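PDB 6DHX: TipC2 from Streptococcus intermedius B196, which probably confers immunity against an antibacterial toxin exported by the type VII secretion system, as an antitoxin that binds its cognate toxin. Local coordinates for residues L42-H48 with Y60-K66; Y65-A69 with K165-D169. All blocks are in the same frame, centred on the assembly; numbering follows the deposited sequence.

Contact 1. Residues L42-H48 with Y60-K66; sequences LTDVEVH and YPSILYK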
ATOM      1  N   LEU A  42      10.295 -12.934  -1.736  1.00 26.52           N
ATOM      2  CA  LEU A  42      10.752 -11.568  -2.056  1.00 21.97           C
ATOM      3  C   LEU A  42      11.766 -11.170  -0.993  1.00 21.76           C
ATOM      4  O   LEU A  42      11.400 -10.875   0.154  1.00 26.17           O
ATOM      5  CB  LEU A  42       9.582 -10.579  -2.093  1.00 21.21           C
ATOM      6  CG  LEU A  42       9.932  -9.126  -2.460  1.00 20.30           C
ATOM      7  CD1 LEU A  42      10.532  -9.088  -3.881  1.00 23.63           C
ATOM      8  CD2 LEU A  42       8.606  -8.303  -2.391  1.00 22.61           C
ATOM      9  N   THR A  43      13.034 -11.089  -1.386  1.00 24.69           N
ATOM     10  CA  THR A  43      14.080 -10.912  -0.390  1.00 25.83           C
ATOM     11  C   THR A  43      14.054  -9.515   0.234  1.00 30.12           C
ATOM     12  O   THR A  43      14.495  -9.360   1.367  1.00 30.99           O
ATOM     13  CB  THR A  43      15.442 -11.224  -1.059  1.00 38.18           C
ATOM     14  OG1 THR A  43      15.479 -12.623  -1.299  1.00 44.72           O
ATOM     15  CG2 THR A  43      16.599 -10.896  -0.113  1.00 44.13           C
ATOM     16  N   ASP A  44      13.531  -8.492  -0.465  1.00 29.47           N
ATOM     17  CA  ASP A  44      13.522  -7.139   0.089  1.00 25.57           C
ATOM     18  C   ASP A  44      12.488  -6.927   1.187  1.00 28.27           C
ATOM     19  O   ASP A  44      12.452  -5.813   1.713  1.00 25.81           O
ATOM     20  CB  ASP A  44      13.247  -6.082  -1.002  1.00 28.91           C
ATOM     21  CG  ASP A  44      14.468  -5.829  -1.880  1.00 33.26           C
ATOM     22  OD1 ASP A  44      15.587  -6.217  -1.473  1.00 34.39           O
ATOM     23  OD2 ASP A  44      14.325  -5.209  -2.956  1.00 32.49           O
ATOM     24  N   VAL A  45      11.640  -7.905   1.520  1.00 25.78           N
ATOM     25  CA  VAL A  45      10.617  -7.611   2.527  1.00 27.65           C
ATOM     26  C   VAL A  45      10.697  -8.612   3.666  1.00 27.90           C
ATOM     27  O   VAL A  45      11.254  -9.713   3.531  1.00 26.77           O
ATOM     28  CB  VAL A  45       9.198  -7.601   1.897  1.00 21.28           C
ATOM     29  CG1 VAL A  45       9.153  -6.613   0.707  1.00 23.94           C
ATOM     30  CG2 VAL A  45       8.782  -9.060   1.455  1.00 20.03           C
ATOM     31  N   GLU A  46      10.145  -8.208   4.812  1.00 21.95           N
ATOM     32  CA  GLU A  46       9.811  -9.123   5.899  1.00 23.45           C
ATOM     33  C   GLU A  46       8.326  -9.467   5.869  1.00 26.34           C
ATOM     34  O   GLU A  46       7.487  -8.590   5.647  1.00 28.26           O
ATOM     35  CB  GLU A  46      10.094  -8.479   7.250  1.00 27.61           C
ATOM     36  CG  GLU A  46      11.550  -8.063   7.499  1.00 41.95           C
ATOM     37  CD  GLU A  46      11.705  -7.160   8.725  1.00 48.38           C
ATOM     38  OE1 GLU A  46      10.699  -6.787   9.398  1.00 45.19           O
ATOM     39  OE2 GLU A  46      12.856  -6.805   9.012  1.00 49.93           O
ATOM     40  N   VAL A  47       8.007 -10.705   6.175  1.00 22.76           N
ATOM     41  CA  VAL A  47       6.621 -11.143   6.329  1.00 22.65           C
ATOM     42  C   VAL A  47       6.324 -11.115   7.818  1.00 19.52           C
ATOM     43  O   VAL A  47       7.149 -11.569   8.632  1.00 23.24           O
ATOM     44  CB  VAL A  47       6.399 -12.560   5.755  1.00 27.64           C
ATOM     45  CG1 VAL A  47       4.979 -13.014   6.039  1.00 23.87           C
ATOM     46  CG2 VAL A  47       6.614 -12.554   4.197  1.00 24.79           C
ATOM     47  N   HIS A  48       5.175 -10.512   8.182  1.00 21.00           N
ATOM     48  CA  HIS A  48       4.744 -10.467   9.577  1.00 21.63           C
ATOM     49  C   HIS A  48       3.367 -11.109   9.688  1.00 22.69           C
ATOM     50  O   HIS A  48       2.611 -11.195   8.723  1.00 21.80           O
ATOM     51  CB  HIS A  48       4.683  -9.028  10.088  1.00 26.51           C
ATOM     52  CG  HIS A  48       6.024  -8.396  10.227  1.00 30.78           C
ATOM     53  ND1 HIS A  48       6.724  -8.411  11.405  1.00 33.96           N
ATOM     54  CD2 HIS A  48       6.816  -7.767   9.323  1.00 30.40           C
ATOM     55  CE1 HIS A  48       7.887  -7.805  11.238  1.00 38.24           C
ATOM     56  NE2 HIS A  48       7.967  -7.399   9.982  1.00 33.44           N
ATOM     57  N   TYR A  60      -3.369 -12.090  10.478  1.00 21.09           N
ATOM     58  CA  TYR A  60      -3.314 -11.669   9.066  1.00 21.64           C
ATOM     59  C   TYR A  60      -1.894 -11.361   8.667  1.00 21.98           C
ATOM     60  O   TYR A  60      -1.075 -11.040   9.523  1.00 21.99           O
ATOM     61  CB  TYR A  60      -4.177 -10.420   8.831  1.00 22.36           C
ATOM     62  CG  TYR A  60      -3.707  -9.173   9.559  1.00 27.30           C
ATOM     63  CD1 TYR A  60      -2.811  -8.280   8.961  1.00 25.97           C
ATOM     64  CD2 TYR A  60      -4.234  -8.836  10.813  1.00 29.48           C
ATOM     65  CE1 TYR A  60      -2.435  -7.116   9.598  1.00 28.33           C
ATOM     66  CE2 TYR A  60      -3.842  -7.653  11.463  1.00 29.60           C
ATOM     67  CZ  TYR A  60      -2.946  -6.811  10.832  1.00 31.99           C
ATOM     68  OH  TYR A  60      -2.533  -5.626  11.403  1.00 33.57           O
ATOM     69  N   PRO A  61      -1.565 -11.542   7.386  1.00 20.59           N
ATOM     70  CA  PRO A  61      -0.206 -11.252   6.913  1.00 18.65           C
ATOM     71  C   PRO A  61      -0.049  -9.763   6.603  1.00 18.20           C
ATOM     72  O   PRO A  61      -0.973  -9.083   6.133  1.00 21.73           O
ATOM     73  CB  PRO A  61      -0.093 -12.090   5.624  1.00 21.25           C
ATOM     74  CG  PRO A  61      -1.487 -12.104   5.080  1.00 20.16           C
ATOM     75  CD  PRO A  61      -2.454 -11.972   6.276  1.00 21.74           C
ATOM     76  N   SER A  62       1.141  -9.273   6.916  1.00 20.44           N
ATOM     77  CA  SER A  62       1.537  -7.895   6.666  1.00 21.22           C
ATOM     78  C   SER A  62       2.969  -7.928   6.169  1.00 23.74           C
ATOM     79  O   SER A  62       3.792  -8.664   6.727  1.00 24.48           O
ATOM     80  CB  SER A  62       1.394  -7.082   7.971  1.00 26.93           C
ATOM     81  OG  SER A  62       1.821  -5.746   7.828  1.00 27.24           O
ATOM     82  N   ILE A  63       3.246  -7.172   5.103  1.00 18.54           N
ATOM     83  CA  ILE A  63       4.538  -7.168   4.427  1.00 19.25           C
ATOM     84  C   ILE A  63       5.198  -5.833   4.737  1.00 21.87           C
ATOM     85  O   ILE A  63       4.551  -4.781   4.614  1.00 23.29           O
ATOM     86  CB  ILE A  63       4.366  -7.334   2.903  1.00 22.15           C
ATOM     87  CG1 ILE A  63       3.450  -8.541   2.559  1.00 23.32           C
ATOM     88  CG2 ILE A  63       5.724  -7.376   2.205  1.00 23.43           C
ATOM     89  CD1 ILE A  63       3.909  -9.917   3.184  1.00 21.67           C
ATOM     90  N   LEU A  64       6.456  -5.865   5.138  1.00 20.25           N
ATOM     91  CA  LEU A  64       7.169  -4.639   5.501  1.00 22.40           C
ATOM     92  C   LEU A  64       8.492  -4.620   4.749  1.00 27.12           C
ATOM     93  O   LEU A  64       9.287  -5.573   4.866  1.00 29.00           O
ATOM     94  CB  LEU A  64       7.460  -4.606   7.036  1.00 21.88           C
ATOM     95  CG  LEU A  64       8.141  -3.343   7.546  1.00 29.82           C
ATOM     96  CD1 LEU A  64       7.112  -2.162   7.380  1.00 27.69           C
ATOM     97  CD2 LEU A  64       8.560  -3.429   9.019  1.00 32.38           C
ATOM     98  N   TYR A  65       8.752  -3.544   4.001  1.00 23.21           N
ATOM     99  CA  TYR A  65      10.039  -3.472   3.314  1.00 22.83           C
ATOM    100  C   TYR A  65      11.169  -3.286   4.316  1.00 25.51           C
ATOM    101  O   TYR A  65      11.074  -2.480   5.247  1.00 26.06           O
ATOM    102  CB  TYR A  65      10.056  -2.325   2.281  1.00 25.97           C
ATOM    103  CG  TYR A  65       9.516  -2.818   0.971  1.00 22.94           C
ATOM    104  CD1 TYR A  65       8.146  -3.050   0.810  1.00 22.66           C
ATOM    105  CD2 TYR A  65      10.370  -3.123  -0.086  1.00 25.37           C
ATOM    106  CE1 TYR A  65       7.614  -3.577  -0.395  1.00 21.66           C
ATOM    107  CE2 TYR A  65       9.875  -3.656  -1.287  1.00 24.97           C
ATOM    108  CZ  TYR A  65       8.502  -3.874  -1.430  1.00 21.07           C
ATOM    109  OH  TYR A  65       7.999  -4.376  -2.601  1.00 23.32           O
ATOM    110  N   LYS A  66      12.250  -4.048   4.107  1.00 27.47           N
ATOM    111  CA  LYS A  66      13.443  -3.963   4.941  1.00 33.40           C
ATOM    112  C   LYS A  66      14.155  -2.633   4.729  1.00 32.60           C
ATOM    113  O   LYS A  66      14.106  -2.037   3.656  1.00 34.87           O
ATOM    114  CB  LYS A  66      14.420  -5.113   4.610  1.00 29.64           C
ATOM    115  CG  LYS A  66      13.873  -6.535   4.860  1.00 34.38           C
ATOM    116  CD  LYS A  66      14.807  -7.627   4.294  1.00 31.79           C
ATOM    117  CE  LYS A  66      14.293  -9.054   4.594  1.00 38.14           C
ATOM    118  NZ  LYS A  66      15.192 -10.127   3.944  1.00 38.52           N
TER

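Contact 2. Residues Y65-A69 with K165-D169; sequences YKDIA and KVLKD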
ATOM      1  N   TYR A  65       8.752  -3.544   4.001  1.00 23.21           N
ATOM      2  CA  TYR A  65      10.039  -3.472   3.314  1.00 22.83           C
ATOM      3  C   TYR A  65      11.169  -3.286   4.316  1.00 25.51           C
ATOM      4  O   TYR A  65      11.074  -2.480   5.247  1.00 26.06           O
ATOM      5  CB  TYR A  65      10.056  -2.325   2.281  1.00 25.97           C
ATOM      6  CG  TYR A  65       9.516  -2.818   0.971  1.00 22.94           C
ATOM      7  CD1 TYR A  65       8.146  -3.050   0.810  1.00 22.66           C
ATOM      8  CD2 TYR A  65      10.370  -3.123  -0.086  1.00 25.37           C
ATOM      9  CE1 TYR A  65       7.614  -3.577  -0.395  1.00 21.66           C
ATOM     10  CE2 TYR A  65       9.875  -3.656  -1.287  1.00 24.97           C
ATOM     11  CZ  TYR A  65       8.502  -3.874  -1.430  1.00 21.07           C
ATOM     12  OH  TYR A  65       7.999  -4.376  -2.601  1.00 23.32           O
ATOM     13  N   LYS A  66      12.250  -4.048   4.107  1.00 27.47           N
ATOM     14  CA  LYS A  66      13.443  -3.963   4.941  1.00 33.40           C
ATOM     15  C   LYS A  66      14.155  -2.633   4.729  1.00 32.60           C
ATOM     16  O   LYS A  66      14.106  -2.037   3.656  1.00 34.87           O
ATOM     17  CB  LYS A  66      14.420  -5.113   4.610  1.00 29.64           C
ATOM     18  CG  LYS A  66      13.873  -6.535   4.860  1.00 34.38           C
ATOM     19  CD  LYS A  66      14.807  -7.627   4.294  1.00 31.79           C
ATOM     20  CE  LYS A  66      14.293  -9.054   4.594  1.00 38.14           C
ATOM     21  NZ  LYS A  66      15.192 -10.127   3.944  1.00 38.52           N
ATOM     22  N   ASP A  67      14.853  -2.183   5.768  1.00 37.22           N
ATOM     23  CA  ASP A  67      15.585  -0.921   5.684  1.00 42.15           C
ATOM     24  C   ASP A  67      16.569  -0.901   4.511  1.00 44.19           C
ATOM     25  O   ASP A  67      16.683   0.121   3.821  1.00 44.14           O
ATOM     26  CB  ASP A  67      16.298  -0.657   7.003  1.00 47.40           C
ATOM     27  CG  ASP A  67      15.339  -0.513   8.155  1.00 59.81           C
ATOM     28  OD1 ASP A  67      14.174  -0.096   7.922  1.00 57.41           O
ATOM     29  OD2 ASP A  67      15.749  -0.814   9.298  1.00 68.38           O
ATOM     30  N   ILE A  68      17.262  -2.026   4.249  1.00 43.94           N
ATOM     31  CA  ILE A  68      18.159  -2.131   3.083  1.00 50.21           C
ATOM     32  C   ILE A  68      17.435  -1.791   1.785  1.00 54.59           C
ATOM     33  O   ILE A  68      18.055  -1.330   0.812  1.00 57.76           O
ATOM     34  CB  ILE A  68      18.800  -3.543   2.998  1.00 51.65           C
ATOM     35  CG1 ILE A  68      19.475  -3.781   1.645  1.00 62.58           C
ATOM     36  CG2 ILE A  68      17.794  -4.647   3.150  1.00 46.97           C
ATOM     37  CD1 ILE A  68      20.864  -3.231   1.519  1.00 67.45           C
ATOM     38  N   ALA A  69      16.124  -2.009   1.744  1.00 45.26           N
ATOM     39  CA  ALA A  69      15.327  -1.858   0.530  1.00 44.73           C
ATOM     40  C   ALA A  69      14.623  -0.513   0.438  1.00 48.02           C
ATOM     41  O   ALA A  69      13.837  -0.319  -0.484  1.00 55.37           O
ATOM     42  CB  ALA A  69      14.275  -2.973   0.440  1.00 37.46           C
ATOM     43  N   LYS A 165       8.293  -0.172  -7.692  1.00 25.09           N
ATOM     44  CA  LYS A 165       8.904  -0.947  -6.630  1.00 27.85           C
ATOM     45  C   LYS A 165       7.970  -2.072  -6.194  1.00 23.81           C
ATOM     46  O   LYS A 165       8.273  -3.256  -6.451  1.00 25.84           O
ATOM     47  CB  LYS A 165       9.299  -0.043  -5.454  1.00 29.13           C
ATOM     48  CG  LYS A 165      10.156  -0.728  -4.387  1.00 35.10           C
ATOM     49  CD  LYS A 165      10.727   0.349  -3.450  1.00 35.77           C
ATOM     50  CE  LYS A 165      11.570  -0.252  -2.357  1.00 29.81           C
ATOM     51  NZ  LYS A 165      12.814  -0.923  -2.893  1.00 34.08           N
ATOM     52  N   VAL A 166       6.834  -1.749  -5.574  1.00 21.39           N
ATOM     53  CA  VAL A 166       5.971  -2.806  -5.016  1.00 21.39           C
ATOM     54  C   VAL A 166       5.443  -3.716  -6.117  1.00 23.62           C
ATOM     55  O   VAL A 166       5.513  -4.951  -6.011  1.00 20.15           O
ATOM     56  CB  VAL A 166       4.796  -2.208  -4.221  1.00 20.92           C
ATOM     57  CG1 VAL A 166       3.834  -3.349  -3.778  1.00 22.14           C
ATOM     58  CG2 VAL A 166       5.312  -1.382  -3.011  1.00 23.20           C
ATOM     59  N   LEU A 167       4.864  -3.134  -7.164  1.00 20.29           N
ATOM     60  CA  LEU A 167       4.258  -3.990  -8.187  1.00 21.36           C
ATOM     61  C   LEU A 167       5.334  -4.629  -9.063  1.00 19.37           C
ATOM     62  O   LEU A 167       5.168  -5.765  -9.540  1.00 20.90           O
ATOM     63  CB  LEU A 167       3.249  -3.215  -9.042  1.00 22.02           C
ATOM     64  CG  LEU A 167       1.996  -2.728  -8.285  1.00 22.16           C
ATOM     65  CD1 LEU A 167       1.034  -1.987  -9.246  1.00 21.79           C
ATOM     66  CD2 LEU A 167       1.235  -3.930  -7.602  1.00 22.56           C
ATOM     67  N   LYS A 168       6.443  -3.942  -9.273  1.00 20.34           N
ATOM     68  CA  LYS A 168       7.542  -4.559 -10.024  1.00 22.50           C
ATOM     69  C   LYS A 168       8.126  -5.738  -9.234  1.00 22.36           C
ATOM     70  O   LYS A 168       8.457  -6.795  -9.802  1.00 23.58           O
ATOM     71  CB  LYS A 168       8.608  -3.502 -10.309  1.00 22.90           C
ATOM     72  CG  LYS A 168       9.701  -3.976 -11.251  1.00 24.60           C
ATOM     73  CD  LYS A 168      10.730  -2.881 -11.462  1.00 30.11           C
ATOM     74  CE  LYS A 168      11.682  -3.198 -12.606  1.00 37.03           C
ATOM     75  NZ  LYS A 168      12.620  -2.071 -12.826  1.00 39.55           N
ATOM     76  N   ASP A 169       8.200  -5.588  -7.906  1.00 20.85           N
ATOM     77  CA  ASP A 169       8.617  -6.688  -7.033  1.00 24.69           C
ATOM     78  C   ASP A 169       7.657  -7.863  -7.126  1.00 20.75           C
ATOM     79  O   ASP A 169       8.091  -9.017  -7.153  1.00 19.99           O
ATOM     80  CB  ASP A 169       8.696  -6.227  -5.571  1.00 24.15           C
ATOM     81  CG  ASP A 169       9.963  -5.457  -5.263  1.00 27.85           C
ATOM     82  OD1 ASP A 169      10.867  -5.430  -6.112  1.00 26.21           O
ATOM     83  OD2 ASP A 169      10.051  -4.864  -4.177  1.00 28.85           O
TER
HETATM   84  O   HOH W   1       5.848  -6.274  -3.295  1.00 30.29           O

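Contact 1. Residues L42-H48 with Y60-K66
One face of the Y65 ring carries V45 CG1, which sits 3.4 Å from the ring centroid and only 6° off the ring normal, a CH-pi contact centred on the ring. The methyl reaches the face because CG1 of V45 stands anti to its carbonyl carbon (chi1 -55°). The imidazole of H48 has S62 O at its edge, near the ring plane, while L64 CB comes in obliquely against CD2. H48 is also tethered along its own strand: NE2 donates to the anti lone pair of E46 OE1 (2.9 Å), tilted 15° from the imidazole plane, which restrains the rotation of the ring. V45 CB and I63 CG2 are tightly packed at 3.5 Å; on the sheet face that carries V47 and I63, V47 CG2 meets I63 CD1. K66 runs extended past E46 CG until NZ donates to T43 O (2.8 Å), in the carbonyl plane. Backbone bonds pair E46 with L64 and H48 with S62 in both directions, and K66 N donates to D44 O (3.0 Å). A type I turn, L42 to V45, leads into this antiparallel beta hairpin, whose strand 59-65 pairs on its other edge with strand 74-82.

Contact 2. Residues Y65-A69 with K165-D169
The hydroxyl of Y65 donates to D169 OD2 (2.6 Å) and also accepts a hydrogen bond from a water, so its donor and acceptor roles are both used. D169 receives it on the anti lone pair of OD2, the one turned away from the other carboxylate oxygen. Carboxylate and phenol ring lie 18° apart, nearly coplanar, with OD2 at the ring edge, where it also comes 3.1 Å from Y65 CE2. The water stands 3.0 Å from Y65 OH and donates its second hydrogen to V166 O, also at 3.0 Å, tying the phenol to the helix backbone as well as to a side chain.

The contact illustrates how a helix is fastened across a face of a curled, mainly antiparallel sheet: helix 151-173 packs against strand 74-82, with V166 touching I77 and I79, while the short 3-10 segment 67-69 follows the strand that ends in Y65. In the helix, D169 N donates to K165 O within a region that includes a wider pi-type turn.

K165 runs past the Y65 ring in the opposite direction, CE lying 3.9 Å from Y65 CD2. A bend at the last torsion (chi4 65°) turns its ammonium onto the backbone oxygen of A69, and NZ donates to A69 O at 2.7 Å, in the carbonyl plane. A69 N in turn donates to K66 O, so both backbone polar atoms of A69 are engaged. V166 CG2 lies obliquely to the phenol ring, 4.1 Å from Y65 CE1.

Overall arrangement
Contacts 1 and 2 share Y65 and K66, and Y65 touches across both: its ring meets V45 on the partner strand in contact 1, and in contact 2 its ring and hydroxyl reach helix 151-173. The two centres lie about 9 Å apart, on the same side of the chain's centre. Direct packing joins them further, with D44 CB 3.6 Å from A69 CB and L42 CD1 3.8 Å from D169 CB, so the loop before strand 45-51 touches both partners of contact 2. Contact 1 links residues close in sequence, whereas contact 2 closes a separation of 96 residues. Together they connect hairpin, following loop and long helix.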